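Local coordinates for protein dihydropteridine reductase (Caenorhabditis elegans, PDB 1OOE) that probably catalyses the NADH- or NADPH-dependent reduction of quinonoid dihydrobiopterin to tetrahydrobiopterin, as a homodimeric short-chain dehydrogenase/reductase, at residues T29-L35 with D42-V47; G75-V79 with L125-G129; K51-E57 with V105-I110. One frame throughout, in Å; residues are numbered along the deposited sequence.

Contact 1 (T29-L35 with D42-V47); sequences TVLNIDL and DSNILV
Extended backbones 29-34 and 43-46 run parallel, their axes 4.7 Å apart at an angle of 18°, with Leu-31 beside Ser-43, Asn-32 beside Asn-44 and Ile-33 beside Ile-45. Residues of the second strand bond to flanking positions on the first: Ser-43 O accepts from Asn-32 N (2.9 Å), Ile-45 N donates to Asn-32 O (2.7 Å), Ile-45 O accepts from Asp-34 N (3.3 Å), and Val-47 N donates to Asp-34 O (2.9 Å). At the start, Asp-42 takes Val-30 N on OD1 (3.0 Å) and gives its own N to Val-30 O (2.9 Å). One water bridges Leu-35 O and Val-47 O. Leu-31, Ile-33 and Ile-45 share one face, where Leu-31 and Ile-45 touch helix 53-68, with Ile-33 CG1 3.6 Å from Ile-45 CB and Ile-33 CG2 3.6 Å from Val-47 CG2. On the other face, Asn-32 (chi1 t) donates ND2 to Asn-44 OD1 (3.0 Å), which also accepts from Asn-38 N. This is the parallel edge of a Rossmann-fold sheet, where Asp-34 OD2 accepts from Lys-12 N in the probable nucleotide-binding glycine-rich turn.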
# COMPACT_ATOMS: atom_id res chain seq x y z
N THR A 29 2.44 -28.44 16.28
CA THR A 29 2.00 -29.00 15.01
C THR A 29 2.14 -27.79 14.10
O THR A 29 1.70 -26.70 14.47
CB THR A 29 0.52 -29.41 15.05
OG1 THR A 29 0.33 -30.45 16.02
CG2 THR A 29 0.06 -29.91 13.68
N VAL A 30 2.73 -27.96 12.93
CA VAL A 30 2.93 -26.82 12.04
C VAL A 30 2.30 -26.95 10.65
O VAL A 30 2.50 -27.94 9.95
CB VAL A 30 4.43 -26.51 11.86
CG1 VAL A 30 4.61 -25.22 11.07
CG2 VAL A 30 5.10 -26.41 13.22
N LEU A 31 1.55 -25.93 10.27
CA LEU A 31 0.91 -25.90 8.97
C LEU A 31 1.68 -24.92 8.09
O LEU A 31 1.90 -23.77 8.48
CB LEU A 31 -0.55 -25.45 9.08
CG LEU A 31 -1.53 -26.36 9.82
CD1 LEU A 31 -1.28 -26.30 11.32
CD2 LEU A 31 -2.95 -25.91 9.51
N ASN A 32 2.11 -25.38 6.92
CA ASN A 32 2.84 -24.54 5.99
C ASN A 32 1.95 -24.08 4.84
O ASN A 32 1.18 -24.86 4.29
CB ASN A 32 4.04 -25.29 5.40
CG ASN A 32 4.64 -24.58 4.19
OD1 ASN A 32 5.19 -23.49 4.32
ND2 ASN A 32 4.53 -25.19 3.02
N ILE A 33 2.06 -22.80 4.49
CA ILE A 33 1.30 -22.24 3.39
C ILE A 33 2.35 -21.64 2.45
O ILE A 33 3.05 -20.70 2.82
CB ILE A 33 0.35 -21.11 3.85
CG1 ILE A 33 -0.70 -21.67 4.82
CG2 ILE A 33 -0.33 -20.48 2.64
CD1 ILE A 33 -1.66 -20.61 5.36
N ASP A 34 2.47 -22.19 1.25
CA ASP A 34 3.44 -21.68 0.30
C ASP A 34 3.15 -22.19 -1.10
O ASP A 34 2.19 -22.93 -1.32
CB ASP A 34 4.86 -22.09 0.71
CG ASP A 34 5.90 -21.02 0.40
OD1 ASP A 34 5.85 -20.45 -0.72
OD2 ASP A 34 6.76 -20.74 1.26
N LEU A 35 4.00 -21.81 -2.05
CA LEU A 35 3.84 -22.21 -3.44
C LEU A 35 4.15 -23.68 -3.67
O LEU A 35 3.81 -24.25 -4.71
CB LEU A 35 4.74 -21.33 -4.32
CG LEU A 35 4.42 -19.83 -4.27
CD1 LEU A 35 5.52 -19.04 -4.95
CD2 LEU A 35 3.08 -19.58 -4.95
N ASP A 42 3.38 -30.65 9.19
CA ASP A 42 2.34 -31.64 9.48
C ASP A 42 1.21 -31.52 8.46
O ASP A 42 0.52 -32.50 8.16
CB ASP A 42 1.78 -31.44 10.89
CG ASP A 42 2.82 -31.70 11.97
OD1 ASP A 42 3.63 -30.79 12.25
OD2 ASP A 42 2.82 -32.81 12.53
N SER A 43 1.03 -30.31 7.95
CA SER A 43 0.01 -30.03 6.94
C SER A 43 0.54 -29.00 5.97
O SER A 43 1.24 -28.07 6.35
CB SER A 43 -1.27 -29.49 7.60
OG SER A 43 -2.00 -30.53 8.22
N ASN A 44 0.22 -29.19 4.69
CA ASN A 44 0.66 -28.27 3.65
C ASN A 44 -0.52 -27.69 2.89
O ASN A 44 -1.36 -28.42 2.37
CB ASN A 44 1.61 -28.98 2.68
CG ASN A 44 3.03 -29.04 3.20
OD1 ASN A 44 3.72 -28.02 3.28
ND2 ASN A 44 3.48 -30.24 3.58
N ILE A 45 -0.56 -26.36 2.84
CA ILE A 45 -1.60 -25.63 2.13
C ILE A 45 -0.93 -25.15 0.85
O ILE A 45 0.04 -24.40 0.90
CB ILE A 45 -2.08 -24.42 2.95
CG1 ILE A 45 -2.56 -24.87 4.34
CG2 ILE A 45 -3.19 -23.68 2.20
CD1 ILE A 45 -3.67 -25.89 4.32
N LEU A 46 -1.45 -25.58 -0.30
CA LEU A 46 -0.87 -25.22 -1.59
C LEU A 46 -1.42 -23.93 -2.19
O LEU A 46 -2.62 -23.77 -2.36
CB LEU A 46 -1.07 -26.36 -2.59
CG LEU A 46 -0.45 -26.16 -3.97
CD1 LEU A 46 1.06 -26.05 -3.83
CD2 LEU A 46 -0.82 -27.32 -4.87
N VAL A 47 -0.50 -23.02 -2.52
CA VAL A 47 -0.87 -21.75 -3.12
C VAL A 47 -0.55 -21.75 -4.61
O VAL A 47 0.57 -22.07 -5.00
CB VAL A 47 -0.11 -20.58 -2.46
CG1 VAL A 47 -0.56 -19.26 -3.07
CG2 VAL A 47 -0.35 -20.58 -0.95
O HOH W 1 1.94 -23.64 -6.60

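Contact 2 (G75-V79 with L125-G129); sequences GVFCV and LQLTG
Gln-126, which loses the most surface here, pins two parallel strands together through its backbone. Strands 75-78 and 125-128 run 4.8 Å apart with only 4° between their directions, and the register sets Val-76 beside Leu-125 and Phe-77 beside Gln-126. Gln-126 N donates to Val-76 O and Gln-126 O accepts from Cys-78 N, both at 2.9 Å and nearly linear (171° and 169°), so Gln-126 bonds to the residues flanking its partner Phe-77. Its side chain leaves with chi1 t and folds back, placing OE1 3.2 Å from Phe-77 CB, while NE2 makes a weak 3.0 Å bond to Leu-127 O. OE1 has no polar partner in the model.

Cys-78, the next most covered, marks the end of its strand. Its carbonyl O accepts from Thr-128 OG1 at 2.8 Å, a geometry allowed by the threonine's m rotamer and its CA-to-CB bond directed toward the first strand. A water accepts from Thr-128 N (2.9 Å) and donates weakly to Cys-78 O (3.3 Å), filling the widening gap. Cys-78 CB, with chi1 t, lies 4.1 Å from Leu-127 CD2. Val-76, third in buried area, sets its CB 3.8 Å from Leu-125 CD1; it and Cys-78 pack on Ala-111 of helix 93-118, whereas Phe-77 turns to helix 14-25.

At the end of the second strand, the carbonyls of Thr-128 and Gly-129 accept from Lys-147 NZ. Two central parallel strands with helices packed on both faces are characteristic of the doubly wound Rossmann fold of short-chain dehydrogenases/reductases.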
# COMPACT_ATOMS: atom_id res chain seq x y z
N GLY A 75 -0.72 -19.19 16.81
CA GLY A 75 -0.06 -18.12 16.09
C GLY A 75 -0.08 -18.31 14.58
O GLY A 75 -0.18 -19.43 14.08
N VAL A 76 -0.02 -17.19 13.88
CA VAL A 76 0.02 -17.16 12.41
C VAL A 76 1.24 -16.28 12.13
O VAL A 76 1.27 -15.12 12.52
CB VAL A 76 -1.26 -16.49 11.82
CG1 VAL A 76 -1.13 -16.37 10.31
CG2 VAL A 76 -2.49 -17.33 12.18
N PHE A 77 2.24 -16.85 11.47
CA PHE A 77 3.47 -16.12 11.17
C PHE A 77 3.63 -15.98 9.67
O PHE A 77 3.79 -16.97 8.97
CB PHE A 77 4.68 -16.85 11.76
CG PHE A 77 4.49 -17.32 13.18
CD1 PHE A 77 3.95 -16.48 14.15
CD2 PHE A 77 4.86 -18.61 13.55
CE1 PHE A 77 3.79 -16.91 15.47
CE2 PHE A 77 4.71 -19.06 14.86
CZ PHE A 77 4.17 -18.20 15.82
N CYS A 78 3.61 -14.74 9.18
CA CYS A 78 3.73 -14.49 7.74
C CYS A 78 5.08 -13.87 7.39
O CYS A 78 5.36 -12.73 7.75
CB CYS A 78 2.61 -13.56 7.28
SG CYS A 78 2.54 -13.33 5.48
N VAL A 79 5.90 -14.63 6.67
CA VAL A 79 7.23 -14.18 6.26
C VAL A 79 7.45 -14.35 4.76
O VAL A 79 8.60 -14.40 4.29
CB VAL A 79 8.33 -14.95 7.03
CG1 VAL A 79 8.28 -14.58 8.51
CG2 VAL A 79 8.15 -16.46 6.86
N LEU A 125 -0.36 -12.81 15.89
CA LEU A 125 -0.27 -12.71 14.43
C LEU A 125 1.00 -11.90 14.19
O LEU A 125 1.15 -10.81 14.73
CB LEU A 125 -1.46 -11.96 13.83
CG LEU A 125 -1.25 -11.50 12.37
CD1 LEU A 125 -1.17 -12.71 11.44
CD2 LEU A 125 -2.40 -10.59 11.94
N GLN A 126 1.92 -12.45 13.41
CA GLN A 126 3.16 -11.74 13.10
C GLN A 126 3.25 -11.52 11.60
O GLN A 126 3.00 -12.43 10.81
CB GLN A 126 4.37 -12.53 13.60
CG GLN A 126 5.72 -12.03 13.09
CD GLN A 126 6.17 -12.76 11.84
OE1 GLN A 126 6.09 -13.99 11.78
NE2 GLN A 126 6.65 -12.02 10.84
N LEU A 127 3.59 -10.29 11.22
CA LEU A 127 3.72 -9.92 9.82
C LEU A 127 5.14 -9.42 9.59
O LEU A 127 5.87 -9.13 10.54
CB LEU A 127 2.73 -8.82 9.44
CG LEU A 127 1.24 -9.09 9.68
CD1 LEU A 127 0.44 -7.86 9.30
CD2 LEU A 127 0.78 -10.31 8.87
N THR A 128 5.52 -9.30 8.33
CA THR A 128 6.85 -8.82 8.00
C THR A 128 6.79 -7.50 7.26
O THR A 128 6.21 -7.42 6.18
CB THR A 128 7.61 -9.86 7.16
OG1 THR A 128 7.68 -11.10 7.89
CG2 THR A 128 9.03 -9.38 6.87
N GLY A 129 7.37 -6.46 7.85
CA GLY A 129 7.37 -5.15 7.23
C GLY A 129 8.69 -4.90 6.53
O GLY A 129 9.26 -5.82 5.94
O HOH W 2 3.73 -10.23 6.26

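Contact 3 (K51-E57 with V105-I110); sequences KNWTEQE and VWSSAI
Two indoles lie flat on each other between helices 53-57 and 105-110: the five-membered rings of Trp-53 and Trp-106 stack face to face, centroids 3.8 Å apart and planes 10° from parallel. Trp-53 (chi1 t) and Trp-106 (chi1 m) reach across from opposite helices, so each also lays its own CB over the other's ring. Trp-53 CB stands 3.8 Å from the centroid of the Trp-106 six-membered ring, and Trp-106 CB stands 4.0 Å from the centroid of the Trp-53 five-membered ring, two reciprocal CH-pi contacts. The stack occupies the space between axes that approach to 10.6 Å and cross at -38°, with similar N-to-C directions.

Trp-53 is a knob in a hole formed by Val-105, Trp-106, Ala-109 and Ile-110: its CZ2 is 3.6 Å from Ala-109 CB, and its CH2 is 3.7 Å from Val-105 CG1. One turn on, Ile-110 (chi1 m, chi2 t) extends CD1 to 4.0 Å from Gln-56 CB and 3.8 Å from Glu-57 N.

The knob sits in the first turn of its helix, whose start is fixed by a capping box: Asn-52 OD1 accepts from Glu-55 N (2.8 Å), and Glu-55 OE1 accepts from Asn-52 N (2.9 Å). Trp-53 N lies over the face of the Trp-106 ring, 3.3 Å from Trp-106 CH2.

Around this joint, Val-105 and Ser-108 pack on helix 141-158, Ile-110 touches Tyr-9 of strand 4-9, and Val-94 of the second subunit packs against Trp-53 and Glu-57, placing the helix pair at the dimer interface.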
# COMPACT_ATOMS: atom_id res chain seq x y z
N LYS A 51 -3.32 -17.81 -9.70
CA LYS A 51 -4.65 -17.33 -9.31
C LYS A 51 -4.60 -15.90 -8.79
O LYS A 51 -3.57 -15.44 -8.29
CB LYS A 51 -5.24 -18.25 -8.23
CG LYS A 51 -5.46 -19.67 -8.73
CD LYS A 51 -6.16 -20.53 -7.70
CE LYS A 51 -6.53 -21.88 -8.29
NZ LYS A 51 -7.35 -22.67 -7.34
N ASN A 52 -5.72 -15.17 -8.93
CA ASN A 52 -5.76 -13.79 -8.46
C ASN A 52 -5.93 -13.73 -6.94
O ASN A 52 -6.00 -14.77 -6.28
CB ASN A 52 -6.87 -12.98 -9.16
CG ASN A 52 -8.26 -13.56 -8.96
OD1 ASN A 52 -8.64 -13.93 -7.85
ND2 ASN A 52 -9.04 -13.61 -10.04
N TRP A 53 -5.98 -12.52 -6.39
CA TRP A 53 -6.08 -12.32 -4.95
C TRP A 53 -7.26 -13.05 -4.29
O TRP A 53 -7.06 -13.82 -3.35
CB TRP A 53 -6.16 -10.83 -4.63
CG TRP A 53 -5.68 -10.45 -3.24
CD1 TRP A 53 -5.42 -11.29 -2.19
CD2 TRP A 53 -5.43 -9.12 -2.77
NE1 TRP A 53 -5.02 -10.56 -1.09
CE2 TRP A 53 -5.02 -9.23 -1.42
CE3 TRP A 53 -5.52 -7.85 -3.35
CZ2 TRP A 53 -4.69 -8.11 -0.64
CZ3 TRP A 53 -5.19 -6.74 -2.58
CH2 TRP A 53 -4.78 -6.88 -1.24
N THR A 54 -8.47 -12.81 -4.79
CA THR A 54 -9.64 -13.45 -4.21
C THR A 54 -9.64 -14.97 -4.42
O THR A 54 -10.09 -15.72 -3.56
CB THR A 54 -10.96 -12.84 -4.77
OG1 THR A 54 -10.95 -12.88 -6.20
CG2 THR A 54 -11.12 -11.40 -4.30
N GLU A 55 -9.11 -15.42 -5.55
CA GLU A 55 -9.03 -16.86 -5.81
C GLU A 55 -8.06 -17.49 -4.81
O GLU A 55 -8.30 -18.58 -4.30
CB GLU A 55 -8.57 -17.13 -7.25
CG GLU A 55 -9.58 -16.73 -8.32
CD GLU A 55 -9.07 -17.00 -9.73
OE1 GLU A 55 -7.94 -16.59 -10.05
OE2 GLU A 55 -9.81 -17.63 -10.52
N GLN A 56 -6.95 -16.80 -4.54
CA GLN A 56 -5.97 -17.32 -3.59
C GLN A 56 -6.57 -17.35 -2.19
O GLN A 56 -6.38 -18.32 -1.45
CB GLN A 56 -4.70 -16.46 -3.60
CG GLN A 56 -3.63 -16.96 -4.55
CD GLN A 56 -2.34 -16.18 -4.42
OE1 GLN A 56 -1.92 -15.83 -3.32
NE2 GLN A 56 -1.70 -15.89 -5.56
N GLU A 57 -7.29 -16.30 -1.81
CA GLU A 57 -7.92 -16.25 -0.50
C GLU A 57 -8.84 -17.45 -0.32
O GLU A 57 -8.74 -18.20 0.65
CB GLU A 57 -8.76 -14.98 -0.31
CG GLU A 57 -9.58 -15.02 0.98
CD GLU A 57 -10.66 -13.96 1.07
OE1 GLU A 57 -11.18 -13.53 0.02
OE2 GLU A 57 -11.00 -13.57 2.21
N VAL A 105 1.71 -7.63 0.10
CA VAL A 105 0.35 -7.25 0.50
C VAL A 105 -0.66 -8.38 0.42
O VAL A 105 -1.45 -8.56 1.35
CB VAL A 105 -0.15 -6.05 -0.35
CG1 VAL A 105 -1.57 -5.68 0.06
CG2 VAL A 105 0.77 -4.85 -0.14
N TRP A 106 -0.65 -9.15 -0.66
CA TRP A 106 -1.60 -10.26 -0.78
C TRP A 106 -1.45 -11.25 0.38
O TRP A 106 -2.44 -11.62 1.02
CB TRP A 106 -1.40 -11.00 -2.11
CG TRP A 106 -1.91 -10.28 -3.33
CD1 TRP A 106 -2.10 -8.94 -3.49
CD2 TRP A 106 -2.24 -10.89 -4.59
NE1 TRP A 106 -2.53 -8.67 -4.78
CE2 TRP A 106 -2.62 -9.85 -5.47
CE3 TRP A 106 -2.26 -12.21 -5.06
CZ2 TRP A 106 -3.01 -10.09 -6.80
CZ3 TRP A 106 -2.64 -12.45 -6.38
CH2 TRP A 106 -3.01 -11.39 -7.23
N SER A 107 -0.22 -11.67 0.63
CA SER A 107 0.06 -12.63 1.70
C SER A 107 -0.28 -12.10 3.09
O SER A 107 -0.93 -12.78 3.88
CB SER A 107 1.54 -13.05 1.65
OG SER A 107 2.40 -11.93 1.73
N SER A 108 0.16 -10.88 3.39
CA SER A 108 -0.12 -10.29 4.69
C SER A 108 -1.61 -10.21 4.95
O SER A 108 -2.07 -10.48 6.06
CB SER A 108 0.47 -8.88 4.78
OG SER A 108 1.89 -8.92 4.74
N ALA A 109 -2.37 -9.83 3.93
CA ALA A 109 -3.82 -9.71 4.07
C ALA A 109 -4.49 -11.06 4.28
O ALA A 109 -5.40 -11.18 5.09
CB ALA A 109 -4.41 -9.02 2.86
N ILE A 110 -4.06 -12.07 3.54
CA ILE A 110 -4.65 -13.40 3.69
C ILE A 110 -4.25 -13.97 5.05
O ILE A 110 -5.04 -14.67 5.69
CB ILE A 110 -4.21 -14.34 2.54
CG1 ILE A 110 -4.81 -13.83 1.22
CG2 ILE A 110 -4.68 -15.77 2.81
CD1 ILE A 110 -4.41 -14.63 -0.01

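Overall arrangement
From the N terminus, contact 1 closes first, joining neighbouring strands 28-34 and 43-46 across an eight-residue connection at one sheet edge. The chain then enters helix 53-68, opening contact 3, and returns to the sheet in strand 73-78, opening contact 2. Helix 93-118 closes contact 3 before strand 123-128 closes contact 2, so these two contacts cross along the sequence. Contacts 1 and 2 share the sheet without touching, their centres 14 Å apart. Contact 3 meets both: Gln-56 OE1 lies 3.7 Å from Val-47 CG1, and Cys-78 SG lies 3.9 Å from Ser-107 O. The helix pair thus packs against both the sheet's edge and its middle.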